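Local coordinates for F5/8 type C domain protein (Clostridium perfringens, PDB 7JRM), which probably binds carbohydrate through the second CBM51 module of ZmpB, an O-glycopeptidase directed at mucins, and includes an INT domain, at residues 234-238 / 264-268; 15-20 / 224-229. Residue numbers count along the deposited sequence, not the author numbering.

Contact 1 of 2, residues 234-238 / 264-268; sequences LNKAI and GEEAL
Two alpha-helical segments, 234-238 and 264-268, run roughly antiparallel, with a signed crossing angle of -151° and their axes 10.3 Å apart at closest approach. Ile238 and Gly264 set the register, with CA atoms 7.0 Å apart. The interface is largely apolar, and no hydrogen bond crosses it. Leu234 (chi1 t, chi2 p) sends CD2 to within 3.8 Å of Ala267 CB and 3.7 Å of Leu268 CD2. Ile238 (m, t) places CD1 3.8 Å from CD1 of Leu268, whose mt side chain thus meets both residues. Side chain also packs on bare backbone: Ile238 CD1 lies 3.5 Å from Gly264 C, and Leu234 CD2 3.5 Å from Gly264 O. A CB on Gly264 would collide with Ile238 CD1. At the margin, Asn235 OD1 approaches Leu268 CD1 at 3.6 Å. Such packing, with glycine where Ile238 nears the backbone, forms part of a three-helix bundle core. Helix 273-288 is the third member, with Ile276 against Leu234, Ala279 against Ala267 and Leu283 against Ile238.

Contact 2 of 2, residues 15-20 / 224-229; sequences AYSMDE and RNLAEY
Segment 15-20 leaves an extended strand at Ala15 and Tyr16 and turns through Met18 and Asp19; 224-229 is largely extended, without regular structure beyond the end of strand 215-224 at Arg224. The nearest CA pairs are Ala15-Arg224 (8.6 Å) and Met18-Ala227 (7.8 Å). Ser17 N donates to Glu20 OE1 at 2.6 Å, tying the turn together. Arg224 (m, t, p) reaches across with Ala15 CB over one guanidinium face, 3.9 Å from NE; its NH1 lies against the Tyr16 carbonyl (3.1 Å from C, 3.2 Å from O) at too poor an angle for a hydrogen bond, and none crosses directly. A water donates to Glu20 OE2 (3.0 Å) and weakly accepts from Arg224 NH1 (3.4 Å). Met18 (mmm) sets SD 3.9 Å from Ala227 CB and CG 3.5 Å from Tyr229 OH. The Ig-like sheet thus meets the carbohydrate-binding module at Arg224 and the linker to the helices at Met18. With Arg224 hydrogen-bonded to Thr80 and salt-bridged to Asp147, the two segments rest on van der Waals packing and a weak water link.

Overall arrangement
Four of the seven touching residues in contact 1 are buried and none exposed, against two of eight buried and one exposed in contact 2, so contact 1 is more core-like and contact 2 nearer the surface. Contact 1 joins two helices of one bundle in a predominantly apolar interface without hydrogen bonds. Contact 2 bridges the edge of an Ig-like sheet and the segment leading out of the carbohydrate-binding module, combining a charged, hydrated part with an apolar patch. The centres of contacts 1 and 2 lie 18 Å apart. Helix 273-288 connects their surroundings: Ile276 packs against Leu234 of contact 1 and also against Tyr229 of contact 2. Segment 224-229 leads into helix 232-242, so junction and bundle follow one another along the chain.

Contact 1 of 2, residues 234-238 / 264-268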
ATOM      1  N   LEU A 234       2.461  -3.004  12.947  1.00 20.39           N
ATOM      2  CA  LEU A 234       2.914  -2.334  11.732  1.00 16.60           C
ATOM      3  C   LEU A 234       1.988  -1.182  11.363  1.00 21.69           C
ATOM      4  O   LEU A 234       2.451  -0.122  10.927  1.00 19.87           O
ATOM      5  CB  LEU A 234       3.016  -3.334  10.582  1.00 15.16           C
ATOM      6  CG  LEU A 234       3.499  -2.747   9.253  1.00 15.42           C
ATOM      7  CD1 LEU A 234       4.864  -2.102   9.428  1.00 13.35           C
ATOM      8  CD2 LEU A 234       3.537  -3.808   8.166  1.00 15.77           C
ATOM      9  N   ASN A 235       0.675  -1.374  11.530  1.00 20.41           N
ATOM     10  CA  ASN A 235      -0.268  -0.288  11.287  1.00 21.94           C
ATOM     11  C   ASN A 235      -0.008   0.884  12.225  1.00 21.23           C
ATOM     12  O   ASN A 235      -0.122   2.049  11.823  1.00 18.95           O
ATOM     13  CB  ASN A 235      -1.704  -0.788  11.451  1.00 20.70           C
ATOM     14  CG  ASN A 235      -2.437  -0.900  10.130  1.00 26.84           C
ATOM     15  OD1 ASN A 235      -2.369  -0.003   9.290  1.00 25.69           O
ATOM     16  ND2 ASN A 235      -3.149  -2.006   9.941  1.00 29.06           N
ATOM     17  N   LYS A 236       0.346   0.593  13.478  1.00 18.48           N
ATOM     18  CA  LYS A 236       0.621   1.654  14.441  1.00 24.46           C
ATOM     19  C   LYS A 236       1.864   2.447  14.052  1.00 19.81           C
ATOM     20  O   LYS A 236       1.875   3.679  14.149  1.00 20.52           O
ATOM     21  CB  LYS A 236       0.779   1.055  15.838  1.00 21.63           C
ATOM     22  CG  LYS A 236       0.863   2.079  16.957  1.00 26.40           C
ATOM     23  CD  LYS A 236       0.972   1.393  18.310  1.00 24.71           C
ATOM     24  CE  LYS A 236       1.470   2.350  19.379  1.00 30.01           C
ATOM     25  NZ  LYS A 236       2.902   2.705  19.183  1.00 24.54           N
ATOM     26  N   ALA A 237       2.917   1.758  13.608  1.00 18.87           N
ATOM     27  CA  ALA A 237       4.145   2.450  13.228  1.00 18.69           C
ATOM     28  C   ALA A 237       3.969   3.257  11.949  1.00 24.04           C
ATOM     29  O   ALA A 237       4.570   4.328  11.807  1.00 21.88           O
ATOM     30  CB  ALA A 237       5.285   1.445  13.070  1.00 21.77           C
ATOM     31  N   ILE A 238       3.155   2.767  11.011  1.00 20.38           N
ATOM     32  CA  ILE A 238       2.948   3.485   9.756  1.00 20.52           C
ATOM     33  C   ILE A 238       2.171   4.773  10.002  1.00 21.84           C
ATOM     34  O   ILE A 238       2.528   5.840   9.491  1.00 22.44           O
ATOM     35  CB  ILE A 238       2.236   2.583   8.732  1.00 19.49           C
ATOM     36  CG1 ILE A 238       3.199   1.533   8.179  1.00 21.31           C
ATOM     37  CG2 ILE A 238       1.650   3.415   7.599  1.00 16.61           C
ATOM     38  CD1 ILE A 238       2.530   0.496   7.308  1.00 21.06           C
ATOM     39  N   GLY A 264       6.134  -0.893   4.186  1.00 15.89           N
ATOM     40  CA  GLY A 264       5.178  -1.295   5.204  1.00 16.20           C
ATOM     41  C   GLY A 264       3.769  -1.418   4.656  1.00 18.08           C
ATOM     42  O   GLY A 264       3.028  -2.334   5.026  1.00 16.01           O
ATOM     43  N   GLU A 265       3.379  -0.502   3.767  1.00 16.18           N
ATOM     44  CA  GLU A 265       2.054  -0.581   3.159  1.00 17.44           C
ATOM     45  C   GLU A 265       1.926  -1.820   2.282  1.00 17.26           C
ATOM     46  O   GLU A 265       0.858  -2.443   2.229  1.00 16.35           O
ATOM     47  CB  GLU A 265       1.772   0.684   2.349  1.00 19.63           C
ATOM     48  CG  GLU A 265       1.462   1.909   3.195  1.00 18.16           C
ATOM     49  CD  GLU A 265       1.555   3.200   2.405  1.00 23.19           C
ATOM     50  OE1 GLU A 265       2.399   3.278   1.488  1.00 22.37           O
ATOM     51  OE2 GLU A 265       0.784   4.138   2.702  1.00 18.18           O
ATOM     52  N   GLU A 266       3.002  -2.192   1.585  1.00 14.20           N
ATOM     53  CA  GLU A 266       2.989  -3.431   0.814  1.00 17.03           C
ATOM     54  C   GLU A 266       2.869  -4.643   1.730  1.00 18.71           C
ATOM     55  O   GLU A 266       2.174  -5.612   1.400  1.00 18.79           O
ATOM     56  CB  GLU A 266       4.253  -3.537  -0.040  1.00 18.64           C
ATOM     57  CG  GLU A 266       4.435  -2.414  -1.046  1.00 23.43           C
ATOM     58  CD  GLU A 266       5.859  -2.328  -1.561  1.00 29.98           C
ATOM     59  OE1 GLU A 266       6.501  -3.389  -1.709  1.00 30.36           O
ATOM     60  OE2 GLU A 266       6.335  -1.203  -1.816  1.00 24.89           O
ATOM     61  N   ALA A 267       3.539  -4.605   2.885  1.00 16.23           N
ATOM     62  CA  ALA A 267       3.492  -5.732   3.809  1.00 19.77           C
ATOM     63  C   ALA A 267       2.095  -5.939   4.379  1.00 18.25           C
ATOM     64  O   ALA A 267       1.702  -7.080   4.647  1.00 21.11           O
ATOM     65  CB  ALA A 267       4.501  -5.529   4.938  1.00 20.22           C
ATOM     66  N   LEU A 268       1.337  -4.855   4.574  1.00 18.71           N
ATOM     67  CA  LEU A 268      -0.034  -4.991   5.057  1.00 19.13           C
ATOM     68  C   LEU A 268      -0.889  -5.776   4.071  1.00 16.03           C
ATOM     69  O   LEU A 268      -1.706  -6.612   4.474  1.00 16.95           O
ATOM     70  CB  LEU A 268      -0.644  -3.612   5.310  1.00 16.12           C
ATOM     71  CG  LEU A 268      -0.033  -2.748   6.416  1.00 22.65           C
ATOM     72  CD1 LEU A 268      -0.698  -1.381   6.455  1.00 21.77           C
ATOM     73  CD2 LEU A 268      -0.146  -3.438   7.764  1.00 21.27           C
TER

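Contact 2 of 2, residues 15-20 / 224-229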
ATOM      1  N   ALA A  15     -19.236 -14.440  12.356  1.00 18.68           N
ATOM      2  CA  ALA A  15     -17.866 -14.678  11.926  1.00 21.19           C
ATOM      3  C   ALA A  15     -17.544 -13.749  10.766  1.00 19.85           C
ATOM      4  O   ALA A  15     -18.340 -13.624   9.831  1.00 22.48           O
ATOM      5  CB  ALA A  15     -17.653 -16.138  11.510  1.00 20.01           C
ATOM      6  N   TYR A  16     -16.383 -13.102  10.831  1.00 25.20           N
ATOM      7  CA  TYR A  16     -15.939 -12.182   9.797  1.00 19.10           C
ATOM      8  C   TYR A  16     -14.545 -12.574   9.329  1.00 18.76           C
ATOM      9  O   TYR A  16     -13.789 -13.238  10.042  1.00 14.38           O
ATOM     10  CB  TYR A  16     -15.927 -10.729  10.296  1.00 21.08           C
ATOM     11  CG  TYR A  16     -17.294 -10.098  10.413  1.00 20.34           C
ATOM     12  CD1 TYR A  16     -17.887  -9.471   9.324  1.00 23.65           C
ATOM     13  CD2 TYR A  16     -17.988 -10.117  11.615  1.00 22.89           C
ATOM     14  CE1 TYR A  16     -19.136  -8.888   9.428  1.00 28.90           C
ATOM     15  CE2 TYR A  16     -19.238  -9.536  11.728  1.00 25.93           C
ATOM     16  CZ  TYR A  16     -19.805  -8.924  10.632  1.00 29.89           C
ATOM     17  OH  TYR A  16     -21.049  -8.345  10.742  1.00 31.49           O
ATOM     18  N   SER A  17     -14.213 -12.157   8.109  1.00 18.89           N
ATOM     19  CA  SER A  17     -12.886 -12.376   7.561  1.00 23.39           C
ATOM     20  C   SER A  17     -11.986 -11.188   7.902  1.00 24.45           C
ATOM     21  O   SER A  17     -12.400 -10.227   8.554  1.00 26.20           O
ATOM     22  CB  SER A  17     -12.964 -12.612   6.052  1.00 22.88           C
ATOM     23  OG  SER A  17     -12.842 -11.397   5.335  1.00 31.58           O
ATOM     24  N   MET A  18     -10.731 -11.254   7.452  1.00 23.64           N
ATOM     25  CA  MET A  18      -9.760 -10.233   7.832  1.00 24.30           C
ATOM     26  C   MET A  18     -10.028  -8.898   7.146  1.00 29.90           C
ATOM     27  O   MET A  18      -9.777  -7.841   7.734  1.00 33.43           O
ATOM     28  CB  MET A  18      -8.342 -10.713   7.516  1.00 23.62           C
ATOM     29  CG  MET A  18      -7.852 -11.841   8.409  1.00 20.19           C
ATOM     30  SD  MET A  18      -8.060 -11.499  10.169  1.00 28.26           S
ATOM     31  CE  MET A  18      -6.865 -10.186  10.406  1.00 24.57           C
ATOM     32  N   ASP A  19     -10.534  -8.922   5.915  1.00 29.69           N
ATOM     33  CA  ASP A  19     -10.727  -7.704   5.138  1.00 30.18           C
ATOM     34  C   ASP A  19     -12.128  -7.120   5.269  1.00 30.22           C
ATOM     35  O   ASP A  19     -12.386  -6.045   4.716  1.00 30.98           O
ATOM     36  CB  ASP A  19     -10.423  -7.969   3.660  1.00 33.90           C
ATOM     37  CG  ASP A  19      -9.043  -8.557   3.445  1.00 33.18           C
ATOM     38  OD1 ASP A  19      -8.073  -7.777   3.353  1.00 37.88           O
ATOM     39  OD2 ASP A  19      -8.930  -9.798   3.367  1.00 31.40           O
ATOM     40  N   GLU A  20     -13.031  -7.786   5.979  1.00 29.88           N
ATOM     41  CA  GLU A  20     -14.407  -7.326   6.089  1.00 29.87           C
ATOM     42  C   GLU A  20     -14.555  -6.320   7.224  1.00 34.45           C
ATOM     43  O   GLU A  20     -13.849  -6.381   8.235  1.00 34.65           O
ATOM     44  CB  GLU A  20     -15.353  -8.507   6.309  1.00 30.90           C
ATOM     45  CG  GLU A  20     -15.466  -9.434   5.108  1.00 31.96           C
ATOM     46  CD  GLU A  20     -16.236 -10.703   5.419  1.00 29.22           C
ATOM     47  OE1 GLU A  20     -16.035 -11.272   6.512  1.00 25.87           O
ATOM     48  OE2 GLU A  20     -17.042 -11.132   4.566  1.00 33.92           O
ATOM     49  N   ARG A 224     -12.893 -22.184   9.969  1.00 17.23           N
ATOM     50  CA  ARG A 224     -12.279 -20.866   9.882  1.00 16.61           C
ATOM     51  C   ARG A 224     -11.262 -20.725  11.002  1.00 19.73           C
ATOM     52  O   ARG A 224     -11.581 -20.977  12.167  1.00 17.87           O
ATOM     53  CB  ARG A 224     -13.327 -19.751   9.967  1.00 19.78           C
ATOM     54  CG  ARG A 224     -14.415 -19.830   8.908  1.00 16.79           C
ATOM     55  CD  ARG A 224     -15.509 -18.808   9.162  1.00 16.47           C
ATOM     56  NE  ARG A 224     -15.041 -17.440   8.959  1.00 18.18           N
ATOM     57  CZ  ARG A 224     -15.646 -16.553   8.177  1.00 19.29           C
ATOM     58  NH1 ARG A 224     -15.152 -15.330   8.050  1.00 17.39           N
ATOM     59  NH2 ARG A 224     -16.748 -16.889   7.518  1.00 15.35           N
ATOM     60  N   ASN A 225     -10.044 -20.325  10.648  1.00 18.90           N
ATOM     61  CA  ASN A 225      -8.948 -20.225  11.598  1.00 20.56           C
ATOM     62  C   ASN A 225      -8.549 -18.771  11.813  1.00 19.52           C
ATOM     63  O   ASN A 225      -8.643 -17.942  10.903  1.00 18.23           O
ATOM     64  CB  ASN A 225      -7.732 -21.023  11.121  1.00 21.06           C
ATOM     65  CG  ASN A 225      -7.822 -22.490  11.481  1.00 23.17           C
ATOM     66  OD1 ASN A 225      -8.875 -22.972  11.898  1.00 24.22           O
ATOM     67  ND2 ASN A 225      -6.718 -23.209  11.324  1.00 28.64           N
ATOM     68  N   LEU A 226      -8.103 -18.475  13.030  1.00 17.85           N
ATOM     69  CA  LEU A 226      -7.562 -17.157  13.323  1.00 20.25           C
ATOM     70  C   LEU A 226      -6.307 -16.913  12.492  1.00 23.13           C
ATOM     71  O   LEU A 226      -5.578 -17.845  12.139  1.00 15.81           O
ATOM     72  CB  LEU A 226      -7.244 -17.026  14.813  1.00 20.22           C
ATOM     73  CG  LEU A 226      -8.387 -17.342  15.781  1.00 20.95           C
ATOM     74  CD1 LEU A 226      -7.955 -17.113  17.222  1.00 25.09           C
ATOM     75  CD2 LEU A 226      -9.615 -16.511  15.447  1.00 21.51           C
ATOM     76  N   ALA A 227      -6.061 -15.644  12.178  1.00 21.57           N
ATOM     77  CA  ALA A 227      -4.939 -15.294  11.318  1.00 20.11           C
ATOM     78  C   ALA A 227      -3.615 -15.675  11.969  1.00 22.49           C
ATOM     79  O   ALA A 227      -3.444 -15.565  13.186  1.00 21.05           O
ATOM     80  CB  ALA A 227      -4.959 -13.799  11.002  1.00 23.51           C
ATOM     81  N   GLU A 228      -2.678 -16.135  11.144  1.00 22.13           N
ATOM     82  CA  GLU A 228      -1.328 -16.448  11.588  1.00 22.24           C
ATOM     83  C   GLU A 228      -0.415 -15.230  11.566  1.00 23.83           C
ATOM     84  O   GLU A 228       0.806 -15.378  11.686  1.00 27.13           O
ATOM     85  CB  GLU A 228      -0.734 -17.564  10.725  1.00 23.95           C
ATOM     86  CG  GLU A 228      -1.281 -18.945  11.048  1.00 23.56           C
ATOM     87  CD  GLU A 228      -0.666 -20.034  10.193  1.00 37.77           C
ATOM     88  OE1 GLU A 228      -0.796 -19.964   8.952  1.00 39.17           O
ATOM     89  OE2 GLU A 228      -0.050 -20.958  10.763  1.00 33.28           O
ATOM     90  N   TYR A 229      -0.980 -14.035  11.412  1.00 23.58           N
ATOM     91  CA  TYR A 229      -0.225 -12.793  11.398  1.00 23.91           C
ATOM     92  C   TYR A 229      -0.990 -11.749  12.197  1.00 23.28           C
ATOM     93  O   TYR A 229      -2.171 -11.915  12.511  1.00 24.57           O
ATOM     94  CB  TYR A 229       0.016 -12.298   9.965  1.00 19.79           C
ATOM     95  CG  TYR A 229      -1.246 -11.835   9.271  1.00 24.10           C
ATOM     96  CD1 TYR A 229      -2.104 -12.745   8.669  1.00 23.17           C
ATOM     97  CD2 TYR A 229      -1.586 -10.488   9.227  1.00 19.72           C
ATOM     98  CE1 TYR A 229      -3.262 -12.329   8.039  1.00 21.72           C
ATOM     99  CE2 TYR A 229      -2.741 -10.063   8.602  1.00 24.73           C
ATOM    100  CZ  TYR A 229      -3.574 -10.987   8.009  1.00 20.46           C
ATOM    101  OH  TYR A 229      -4.725 -10.569   7.383  1.00 23.42           O
TER
HETATM  102  O   HOH W   1     -17.233 -13.930   5.689  1.00 24.66           O